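Long-range contacts in internalin (Listeria monocytogenes serotype 4b, PDB 4FMZ), which is a leucine-rich-repeat internalin that probably takes part in adhesion of the bacterium to host cells and in their invasion: residues Ser287-Phe293 and Leu310-Leu316; Arg222-Lys227 and Ser243-Glu249; Ile250-Ser256 and Asn271-Ile277. All coordinates share one frame; numbering follows the deposited sequence.

Contact 1: residues Ser287-Phe293 and Leu310-Leu316; sequences SQLNSLF and LTNLTTL. With EDO (1,2-ethanediol), chain F.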
loop_
_atom_site.group_PDB
_atom_site.type_symbol
_atom_site.label_atom_id
_atom_site.label_comp_id
_atom_site.label_asym_id
_atom_site.label_seq_id
_atom_site.Cartn_x
_atom_site.Cartn_y
_atom_site.Cartn_z
ATOM N N SER A 287 5.651 -24.535 15.360
ATOM C CA SER A 287 7.106 -24.713 15.494
ATOM C C SER A 287 7.941 -23.970 14.414
ATOM O O SER A 287 9.132 -23.740 14.634
ATOM C CB SER A 287 7.463 -26.201 15.494
ATOM O OG SER A 287 6.873 -26.915 14.415
ATOM N N GLN A 288 7.322 -23.553 13.299
ATOM C CA GLN A 288 8.005 -22.852 12.208
ATOM C C GLN A 288 8.177 -21.321 12.485
ATOM O O GLN A 288 8.893 -20.651 11.735
ATOM C CB GLN A 288 7.242 -23.096 10.878
ATOM C CG GLN A 288 8.084 -22.968 9.598
ATOM C CD GLN A 288 8.987 -24.147 9.263
ATOM O OE1 GLN A 288 9.504 -24.868 10.132
ATOM N NE2 GLN A 288 9.250 -24.327 7.974
ATOM N N LEU A 289 7.549 -20.782 13.552
ATOM C CA LEU A 289 7.627 -19.360 13.928
ATOM C C LEU A 289 9.077 -18.850 14.116
ATOM O O LEU A 289 9.885 -19.538 14.737
ATOM C CB LEU A 289 6.854 -19.107 15.239
ATOM C CG LEU A 289 5.341 -18.895 15.138
ATOM C CD1 LEU A 289 4.685 -19.012 16.531
ATOM C CD2 LEU A 289 5.006 -17.551 14.467
ATOM N N ASN A 290 9.392 -17.651 13.577
ATOM C CA ASN A 290 10.704 -17.004 13.732
ATOM C C ASN A 290 10.590 -15.760 14.606
ATOM O O ASN A 290 11.558 -15.375 15.254
ATOM C CB ASN A 290 11.319 -16.610 12.362
ATOM C CG ASN A 290 11.654 -17.769 11.447
ATOM O OD1 ASN A 290 11.442 -17.701 10.236
ATOM N ND2 ASN A 290 12.220 -18.846 11.987
ATOM N N SER A 291 9.425 -15.091 14.566
ATOM C CA SER A 291 9.193 -13.851 15.301
ATOM C C SER A 291 7.857 -13.918 15.986
ATOM O O SER A 291 6.829 -14.190 15.345
ATOM C CB SER A 291 9.260 -12.645 14.369
ATOM O OG SER A 291 10.434 -12.695 13.576
ATOM N N LEU A 292 7.877 -13.682 17.299
ATOM C CA LEU A 292 6.684 -13.765 18.130
ATOM C C LEU A 292 6.623 -12.586 19.065
ATOM O O LEU A 292 7.537 -12.382 19.865
ATOM C CB LEU A 292 6.691 -15.100 18.906
ATOM C CG LEU A 292 5.567 -15.396 19.906
ATOM C CD1 LEU A 292 4.190 -15.411 19.231
ATOM C CD2 LEU A 292 5.799 -16.726 20.552
ATOM N N PHE A 293 5.546 -11.797 18.960
ATOM C CA PHE A 293 5.359 -10.614 19.806
ATOM C C PHE A 293 4.152 -10.843 20.719
ATOM O O PHE A 293 3.003 -10.859 20.261
ATOM C CB PHE A 293 5.205 -9.347 18.953
ATOM C CG PHE A 293 6.401 -9.078 18.061
ATOM C CD1 PHE A 293 6.472 -9.616 16.782
ATOM C CD2 PHE A 293 7.477 -8.331 18.519
ATOM C CE1 PHE A 293 7.591 -9.399 15.973
ATOM C CE2 PHE A 293 8.601 -8.116 17.709
ATOM C CZ PHE A 293 8.645 -8.640 16.439
ATOM N N LEU A 310 9.535 -23.455 20.895
ATOM C CA LEU A 310 9.604 -22.776 19.598
ATOM C C LEU A 310 11.060 -22.386 19.295
ATOM O O LEU A 310 11.416 -21.205 19.286
ATOM C CB LEU A 310 8.667 -21.542 19.587
ATOM C CG LEU A 310 7.200 -21.804 19.940
ATOM C CD1 LEU A 310 6.476 -20.516 20.292
ATOM C CD2 LEU A 310 6.506 -22.538 18.829
ATOM N N THR A 311 11.887 -23.401 19.003
ATOM C CA THR A 311 13.338 -23.287 18.818
ATOM C C THR A 311 13.783 -22.537 17.547
ATOM O O THR A 311 14.968 -22.195 17.457
ATOM C CB THR A 311 14.003 -24.662 18.923
ATOM O OG1 THR A 311 13.343 -25.575 18.054
ATOM C CG2 THR A 311 13.994 -25.202 20.360
ATOM N N ASN A 312 12.870 -22.215 16.607
ATOM C CA ASN A 312 13.268 -21.437 15.423
ATOM C C ASN A 312 13.047 -19.932 15.634
ATOM O O ASN A 312 13.295 -19.149 14.719
ATOM C CB ASN A 312 12.566 -21.904 14.145
ATOM C CG ASN A 312 12.711 -23.368 13.827
ATOM O OD1 ASN A 312 11.740 -23.999 13.455
ATOM N ND2 ASN A 312 13.906 -23.949 13.944
ATOM N N LEU A 313 12.638 -19.519 16.851
ATOM C CA LEU A 313 12.440 -18.106 17.177
ATOM C C LEU A 313 13.755 -17.355 17.188
ATOM O O LEU A 313 14.722 -17.815 17.804
ATOM C CB LEU A 313 11.756 -17.925 18.558
ATOM C CG LEU A 313 10.253 -18.217 18.676
ATOM C CD1 LEU A 313 9.789 -17.997 20.106
ATOM C CD2 LEU A 313 9.426 -17.358 17.737
ATOM N N THR A 314 13.800 -16.211 16.494
ATOM C CA THR A 314 14.978 -15.344 16.505
ATOM C C THR A 314 14.590 -14.022 17.189
ATOM O O THR A 314 15.463 -13.320 17.704
ATOM C CB THR A 314 15.591 -15.146 15.112
ATOM O OG1 THR A 314 14.598 -14.618 14.249
ATOM C CG2 THR A 314 16.178 -16.429 14.532
ATOM N N THR A 315 13.273 -13.714 17.229
ATOM C CA THR A 315 12.732 -12.532 17.897
ATOM C C THR A 315 11.601 -12.956 18.835
ATOM O O THR A 315 10.680 -13.668 18.425
ATOM C CB THR A 315 12.296 -11.479 16.874
ATOM O OG1 THR A 315 13.448 -11.077 16.139
ATOM C CG2 THR A 315 11.690 -10.257 17.517
ATOM N N LEU A 316 11.678 -12.513 20.099
ATOM C CA LEU A 316 10.648 -12.818 21.084
ATOM C C LEU A 316 10.408 -11.634 22.005
ATOM O O LEU A 316 11.309 -11.223 22.744
ATOM C CB LEU A 316 11.009 -14.077 21.890
ATOM C CG LEU A 316 10.073 -14.456 23.042
ATOM C CD1 LEU A 316 8.672 -14.883 22.535
ATOM C CD2 LEU A 316 10.692 -15.516 23.883
HETATM C C1 EDO F . 9.885 -12.946 10.406
HETATM O O1 EDO F . 11.084 -12.207 10.179
HETATM C C2 EDO F . 9.552 -13.850 9.195
HETATM O O2 EDO F . 10.528 -14.874 9.043
HETATM O O HOH W 1 9.944 -21.936 16.299
HETATM O O HOH W 2 13.045 -12.584 13.957
#
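Ser291 pairs with Thr315 and Leu292 with Leu316 in parallel register, the amide of Leu292 donating to Thr315 O at 3.0 Å while Asn290 O takes two backbone N-H groups, a short one from Thr314 N at 2.7 Å and a longer one from Thr315 N. Together they tie Asn290 to the start of strand 315-317. Its side chain adds a further link: with CG beside the backbone N (chi1 -65°), ND2 reaches Asn312 O at 3.0 Å, keeping that acceptor within its own amide plane yet approaching the carbonyl from above. OD1 turns to Lys268 and, weakly, to a bound ethanediol. Two successive turns of the leucine-rich-repeat solenoid meet here, the connection between them carrying helix 304-308. The leucines fill the interior. Leu292 and Leu316 lie side by side and point the same way, Leu292 CD2 being 3.9 Å from Leu316 CD1; Leu310 crosses Leu292 at about a right angle and touches the same methyl with its CD1. Leu313 CD2 comes against Leu292 CB at 3.7 Å. On the other face of the strands, Thr315 CG2 meets Phe293 CZ at 3.6 Å, approaching the ring obliquely, and Phe317 packs edge-to-face with that ring. Two waters complete the polar links: one donates to Ser287 O and Leu289 O and accepts from Asn312 N, while the other joins the hydroxyls of Ser291, Thr314 and Thr315.

Contact 2: residues Arg222-Lys227 and Ser243-Glu249; sequences RLNSLK and SQLTWLE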
loop_
_atom_site.group_PDB
_atom_site.type_symbol
_atom_site.label_atom_id
_atom_site.label_comp_id
_atom_site.label_asym_id
_atom_site.label_seq_id
_atom_site.Cartn_x
_atom_site.Cartn_y
_atom_site.Cartn_z
ATOM N N ARG A 222 -6.502 -17.575 0.110
ATOM C CA ARG A 222 -5.088 -17.676 -0.239
ATOM C C ARG A 222 -4.241 -16.616 0.470
ATOM O O ARG A 222 -3.065 -16.474 0.124
ATOM C CB ARG A 222 -4.878 -17.606 -1.762
ATOM C CG ARG A 222 -5.487 -18.775 -2.556
ATOM C CD ARG A 222 -5.098 -20.157 -2.046
ATOM N NE ARG A 222 -3.715 -20.515 -2.373
ATOM C CZ ARG A 222 -3.122 -21.642 -1.985
ATOM N NH1 ARG A 222 -3.773 -22.519 -1.228
ATOM N NH2 ARG A 222 -1.865 -21.890 -2.330
ATOM N N LEU A 223 -4.819 -15.888 1.469
ATOM C CA LEU A 223 -4.110 -14.835 2.211
ATOM C C LEU A 223 -2.793 -15.336 2.781
ATOM O O LEU A 223 -2.752 -16.371 3.453
ATOM C CB LEU A 223 -4.979 -14.246 3.335
ATOM C CG LEU A 223 -4.668 -12.790 3.746
ATOM C CD1 LEU A 223 -4.924 -11.798 2.577
ATOM C CD2 LEU A 223 -5.511 -12.394 4.925
ATOM N N ASN A 224 -1.711 -14.601 2.475
ATOM C CA ASN A 224 -0.352 -14.907 2.892
ATOM C C ASN A 224 0.076 -13.983 4.029
ATOM O O ASN A 224 0.698 -14.451 4.986
ATOM C CB ASN A 224 0.611 -14.782 1.694
ATOM C CG ASN A 224 2.053 -14.991 2.053
ATOM O OD1 ASN A 224 2.676 -14.143 2.688
ATOM N ND2 ASN A 224 2.617 -16.118 1.655
ATOM N N SER A 225 -0.229 -12.680 3.918
ATOM C CA SER A 225 0.137 -11.699 4.937
ATOM C C SER A 225 -1.045 -10.813 5.304
ATOM O O SER A 225 -1.762 -10.330 4.425
ATOM C CB SER A 225 1.310 -10.840 4.466
ATOM O OG SER A 225 2.443 -11.638 4.167
ATOM N N LEU A 226 -1.250 -10.613 6.601
ATOM C CA LEU A 226 -2.317 -9.788 7.148
ATOM C C LEU A 226 -1.738 -8.900 8.234
ATOM O O LEU A 226 -1.148 -9.404 9.183
ATOM C CB LEU A 226 -3.492 -10.656 7.690
ATOM C CG LEU A 226 -4.650 -9.913 8.400
ATOM C CD1 LEU A 226 -5.453 -9.060 7.428
ATOM C CD2 LEU A 226 -5.597 -10.892 9.048
ATOM N N LYS A 227 -1.875 -7.583 8.061
ATOM C CA LYS A 227 -1.425 -6.552 8.998
ATOM C C LYS A 227 -2.648 -5.713 9.331
ATOM O O LYS A 227 -3.162 -5.004 8.472
ATOM C CB LYS A 227 -0.280 -5.699 8.403
ATOM C CG LYS A 227 0.955 -6.494 7.961
ATOM C CD LYS A 227 2.053 -5.558 7.443
ATOM C CE LYS A 227 3.287 -6.309 7.010
ATOM N NZ LYS A 227 3.106 -7.026 5.714
ATOM N N SER A 243 -4.848 -21.418 5.525
ATOM C CA SER A 243 -3.704 -22.340 5.468
ATOM C C SER A 243 -2.394 -21.692 5.006
ATOM O O SER A 243 -1.312 -22.129 5.406
ATOM C CB SER A 243 -4.025 -23.521 4.551
ATOM O OG SER A 243 -4.049 -23.157 3.178
ATOM N N GLN A 244 -2.486 -20.674 4.161
ATOM C CA GLN A 244 -1.297 -20.036 3.592
ATOM C C GLN A 244 -0.805 -18.834 4.397
ATOM O O GLN A 244 0.181 -18.227 3.992
ATOM C CB GLN A 244 -1.564 -19.608 2.126
ATOM C CG GLN A 244 -1.961 -20.734 1.177
ATOM C CD GLN A 244 -1.051 -21.937 1.250
ATOM O OE1 GLN A 244 0.145 -21.864 0.967
ATOM N NE2 GLN A 244 -1.602 -23.066 1.667
ATOM N N LEU A 245 -1.435 -18.501 5.542
ATOM C CA LEU A 245 -1.012 -17.332 6.321
ATOM C C LEU A 245 0.412 -17.544 6.901
ATOM O O LEU A 245 0.666 -18.550 7.559
ATOM C CB LEU A 245 -2.059 -17.049 7.421
ATOM C CG LEU A 245 -2.175 -15.613 7.918
ATOM C CD1 LEU A 245 -2.637 -14.664 6.812
ATOM C CD2 LEU A 245 -3.151 -15.541 9.071
ATOM N N THR A 246 1.349 -16.631 6.572
ATOM C CA THR A 246 2.770 -16.702 6.960
ATOM C C THR A 246 3.149 -15.535 7.874
ATOM O O THR A 246 4.095 -15.647 8.647
ATOM C CB THR A 246 3.628 -16.692 5.653
ATOM O OG1 THR A 246 3.119 -17.679 4.756
ATOM C CG2 THR A 246 5.121 -16.897 5.853
ATOM N N TRP A 247 2.492 -14.387 7.702
ATOM C CA TRP A 247 2.807 -13.151 8.426
ATOM C C TRP A 247 1.514 -12.584 8.977
ATOM O O TRP A 247 0.598 -12.252 8.209
ATOM C CB TRP A 247 3.504 -12.153 7.463
ATOM C CG TRP A 247 4.104 -10.946 8.110
ATOM C CD1 TRP A 247 3.436 -9.872 8.625
ATOM C CD2 TRP A 247 5.504 -10.643 8.227
ATOM N NE1 TRP A 247 4.334 -8.951 9.122
ATOM C CE2 TRP A 247 5.611 -9.397 8.880
ATOM C CE3 TRP A 247 6.683 -11.325 7.872
ATOM C CZ2 TRP A 247 6.850 -8.788 9.137
ATOM C CZ3 TRP A 247 7.913 -10.727 8.143
ATOM C CH2 TRP A 247 7.987 -9.488 8.795
ATOM N N LEU A 248 1.401 -12.523 10.295
ATOM C CA LEU A 248 0.173 -12.034 10.906
ATOM C C LEU A 248 0.480 -10.997 11.987
ATOM O O LEU A 248 1.096 -11.330 12.989
ATOM C CB LEU A 248 -0.668 -13.219 11.479
ATOM C CG LEU A 248 -1.937 -12.880 12.299
ATOM C CD1 LEU A 248 -2.928 -12.045 11.479
ATOM C CD2 LEU A 248 -2.641 -14.156 12.765
ATOM N N GLU A 249 0.030 -9.750 11.764
ATOM C CA GLU A 249 0.187 -8.629 12.701
ATOM C C GLU A 249 -1.184 -8.165 13.109
ATOM O O GLU A 249 -1.945 -7.693 12.259
ATOM C CB GLU A 249 0.976 -7.457 12.084
ATOM C CG GLU A 249 2.427 -7.741 11.754
ATOM C CD GLU A 249 3.171 -6.609 11.066
ATOM O OE1 GLU A 249 2.577 -5.530 10.832
ATOM O OE2 GLU A 249 4.366 -6.812 10.757
HETATM O O HOH W 3 -4.414 -18.604 3.589
#
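Leu226 is bonded to the neighbouring strand through both its backbone polar atoms: its N donates to Trp247 O at 2.9 Å and its O receives Glu249 N. Nearer the start of the strands, Asn224 O accepts both Thr246 N, at 2.8 Å, and the more distant Trp247 N. A water spans the approach to the strands, donating to Leu223 O and accepting from Gln244 N. Strands 225-227 and 247-249 run parallel, their axes 11° apart, as neighbouring strands of successive turns of the internalin leucine-rich-repeat solenoid. The apolar contacts belong to its interior: Leu223 with Leu245, and Leu226 with Leu248, form side-by-side pairs pointing the same way, the second with Leu226 CD2 3.8 Å from Leu248 CD1. The charged and aromatic contacts occupy the face carrying Ser225, Lys227, Trp247 and Glu249. Lys227 extends as far as CE and then bends (chi4 74°), placing NZ over the face of the Trp247 five-membered ring, 4.4 Å from its centroid, in a cation-pi interaction. In the Glu249 conformer described, one of two, the indole edge is held by its own strand, since NE1 donates to Glu249 OE2 at 2.7 Å; the acceptor lies in the ring plane, but the carboxylate is met from above its plane. In that conformer Glu249 OE1 also rests 3.4 Å from Lys227 CD. Ahead of the strands in sequence there is a flat stack: the planes of the Arg222 guanidinium and the Gln244 amide are 16° apart, Gln244 CG sitting over the guanidinium centre 3.5 Å from Arg222 CZ, while Gln244 NE2 is anchored to Ser243 OG.

Contact 3: residues Ile250-Ser256 and Asn271-Ile277; sequences IGTNQIS and NVGSNQI. With EDO (1,2-ethanediol), chain H.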
loop_
_atom_site.group_PDB
_atom_site.type_symbol
_atom_site.label_atom_id
_atom_site.label_comp_id
_atom_site.label_asym_id
_atom_site.label_seq_id
_atom_site.Cartn_x
_atom_site.Cartn_y
_atom_site.Cartn_z
ATOM N N ILE A 250 -1.528 -8.346 14.370
ATOM C CA ILE A 250 -2.846 -7.979 14.865
ATOM C C ILE A 250 -2.700 -7.479 16.322
ATOM O O ILE A 250 -3.570 -7.690 17.168
ATOM C CB ILE A 250 -3.827 -9.180 14.655
ATOM C CG1 ILE A 250 -5.312 -8.776 14.752
ATOM C CG2 ILE A 250 -3.446 -10.458 15.419
ATOM C CD1 ILE A 250 -6.297 -9.645 13.977
ATOM N N GLY A 251 -1.609 -6.756 16.562
ATOM C CA GLY A 251 -1.339 -6.149 17.856
ATOM C C GLY A 251 -2.267 -4.972 18.096
ATOM O O GLY A 251 -2.919 -4.491 17.159
ATOM N N THR A 252 -2.375 -4.523 19.353
ATOM C CA THR A 252 -3.205 -3.370 19.748
ATOM C C THR A 252 -4.704 -3.574 19.309
ATOM O O THR A 252 -5.323 -2.735 18.634
ATOM C CB THR A 252 -2.582 -2.049 19.240
ATOM O OG1 THR A 252 -1.161 -2.118 19.407
ATOM C CG2 THR A 252 -3.105 -0.833 19.985
ATOM N N ASN A 253 -5.261 -4.713 19.700
ATOM C CA ASN A 253 -6.663 -5.036 19.446
ATOM C C ASN A 253 -7.312 -5.434 20.785
ATOM O O ASN A 253 -6.784 -5.058 21.832
ATOM C CB ASN A 253 -6.784 -6.122 18.367
ATOM C CG ASN A 253 -6.765 -5.544 16.985
ATOM O OD1 ASN A 253 -7.717 -4.906 16.562
ATOM N ND2 ASN A 253 -5.677 -5.733 16.256
ATOM N N GLN A 254 -8.444 -6.165 20.757
ATOM C CA GLN A 254 -9.141 -6.593 21.975
ATOM C C GLN A 254 -9.264 -8.124 21.995
ATOM O O GLN A 254 -10.284 -8.662 22.397
ATOM C CB GLN A 254 -10.518 -5.904 22.063
ATOM C CG GLN A 254 -10.449 -4.405 22.370
ATOM C CD GLN A 254 -11.744 -3.678 22.086
ATOM O OE1 GLN A 254 -12.829 -4.074 22.528
ATOM N NE2 GLN A 254 -11.650 -2.563 21.378
ATOM N N ILE A 255 -8.214 -8.824 21.560
ATOM C CA ILE A 255 -8.180 -10.287 21.484
ATOM C C ILE A 255 -7.833 -10.892 22.845
ATOM O O ILE A 255 -6.861 -10.464 23.471
ATOM C CB ILE A 255 -7.145 -10.706 20.397
ATOM C CG1 ILE A 255 -7.547 -10.170 19.001
ATOM C CG2 ILE A 255 -6.878 -12.228 20.373
ATOM C CD1 ILE A 255 -6.351 -9.927 18.095
ATOM N N SER A 256 -8.592 -11.910 23.278
ATOM C CA SER A 256 -8.289 -12.615 24.528
ATOM C C SER A 256 -8.081 -14.103 24.268
ATOM O O SER A 256 -7.635 -14.824 25.157
ATOM C CB SER A 256 -9.383 -12.403 25.576
ATOM O OG SER A 256 -10.659 -12.793 25.110
ATOM N N ASN A 271 2.398 -11.345 15.476
ATOM C CA ASN A 271 2.409 -10.195 16.370
ATOM C C ASN A 271 1.022 -10.013 16.974
ATOM O O ASN A 271 0.102 -9.550 16.301
ATOM C CB ASN A 271 2.895 -8.910 15.657
ATOM C CG ASN A 271 2.982 -7.695 16.564
ATOM O OD1 ASN A 271 2.497 -7.675 17.713
ATOM N ND2 ASN A 271 3.590 -6.639 16.055
ATOM N N VAL A 272 0.894 -10.350 18.270
ATOM C CA VAL A 272 -0.342 -10.205 19.027
ATOM C C VAL A 272 -0.061 -9.382 20.312
ATOM O O VAL A 272 -0.759 -9.532 21.305
ATOM C CB VAL A 272 -1.038 -11.571 19.335
ATOM C CG1 VAL A 272 -1.708 -12.152 18.092
ATOM C CG2 VAL A 272 -0.065 -12.575 19.940
ATOM N N GLY A 273 0.937 -8.498 20.251
ATOM C CA GLY A 273 1.290 -7.611 21.354
ATOM C C GLY A 273 0.154 -6.648 21.648
ATOM O O GLY A 273 -0.605 -6.304 20.739
ATOM N N SER A 274 -0.010 -6.236 22.926
ATOM C CA SER A 274 -1.059 -5.288 23.342
ATOM C C SER A 274 -2.488 -5.838 23.072
ATOM O O SER A 274 -3.317 -5.239 22.368
ATOM C CB SER A 274 -0.848 -3.916 22.684
ATOM O OG SER A 274 0.401 -3.382 23.093
ATOM N N ASN A 275 -2.748 -6.998 23.657
ATOM C CA ASN A 275 -4.046 -7.651 23.625
ATOM C C ASN A 275 -4.371 -8.109 25.062
ATOM O O ASN A 275 -3.827 -7.538 26.018
ATOM C CB ASN A 275 -4.071 -8.779 22.589
ATOM C CG ASN A 275 -4.296 -8.268 21.185
ATOM O OD1 ASN A 275 -5.371 -7.781 20.864
ATOM N ND2 ASN A 275 -3.266 -8.301 20.337
ATOM N N GLN A 276 -5.277 -9.087 25.219
ATOM C CA GLN A 276 -5.693 -9.567 26.534
ATOM C C GLN A 276 -5.536 -11.100 26.614
ATOM O O GLN A 276 -6.331 -11.775 27.266
ATOM C CB GLN A 276 -7.151 -9.115 26.798
ATOM C CG GLN A 276 -7.305 -7.597 26.931
ATOM C CD GLN A 276 -8.741 -7.126 26.868
ATOM O OE1 GLN A 276 -9.576 -7.489 27.709
ATOM N NE2 GLN A 276 -9.053 -6.265 25.888
ATOM N N ILE A 277 -4.488 -11.639 25.978
ATOM C CA ILE A 277 -4.245 -13.083 25.899
ATOM C C ILE A 277 -3.656 -13.645 27.208
ATOM O O ILE A 277 -2.662 -13.133 27.713
ATOM C CB ILE A 277 -3.342 -13.398 24.676
ATOM C CG1 ILE A 277 -4.043 -12.967 23.361
ATOM C CG2 ILE A 277 -2.947 -14.888 24.630
ATOM C CD1 ILE A 277 -3.124 -12.407 22.289
HETATM C C1 EDO H . 1.912 -3.486 20.055
HETATM O O1 EDO H . 2.408 -4.016 21.277
HETATM C C2 EDO H . 1.942 -4.584 18.969
HETATM O O2 EDO H . 3.190 -5.244 19.050
#
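Asn275 is the side chain through which the loop 271-277 grips the loop 250-256, and each of its atoms has a neighbour there. CB lies 3.4 Å from Ile255 O, the carbonyl that also receives the amide of Gln276. From there chi1 of -81° sets CG beside the backbone N and turns the amide toward the preceding loop, where CG rests against Ile255 CB. OD1 accepts the backbone amide of Ile255 at 3.1 Å, from a donor tilted out of its carbonyl plane, and a weak bond from Asn253 N. ND2 divides its two hydrogens between carbonyls of both loops, Ile250 O at 3.2 Å and Val272 O at 3.0 Å, both close to the plane of the amide. It belongs to the row of asparagines that runs along leucine-rich-repeat solenoids, in the turn after the strand. Asn253 occupies the same place one repeat earlier: its ND2 reaches Ile250 O from the face of the carbonyl opposite to that used by Asn275, while its OD1 serves Ile233 N; Asn297 follows on the other side. Beside these bonds Thr252 N donates to Gly273 O at 2.9 Å, and Ile250 CG2 meets Val272 CG1 at 3.6 Å. Near Asn271 and Ser274 an ethanediol, probably from the crystallisation liquor, bonds to Asn271 OD1 and to Ser274 OG. With donors and acceptors both engaged, the buried amide of Asn275 has its rotation fixed, and it satisfies backbone groups of irregular loops that strand pairing does not reach.

The three contacts follow one another along the same solenoid. Contacts 1 and 2 both join neighbouring parallel strands, with centres 16 Å apart and nearest atoms about 6 Å apart, and strand 269-271 lies between them. Contact 3 sits where the chain leaves the strands and touches both: Leu248 O of contact 2 and Asn271 N are 2.8 Å apart, a probable hydrogen bond, and Phe293 O of contact 1 stands 2.9 Å from Val272 N, another probable one. Its centre is about 16 Å from that of contact 2 and 17 Å from that of contact 1. Contacts 1 and 2 stack the strands, and contact 3 stacks the turns that follow them. The ethanediols at contacts 1 and 3 are not evidence of a physiological site.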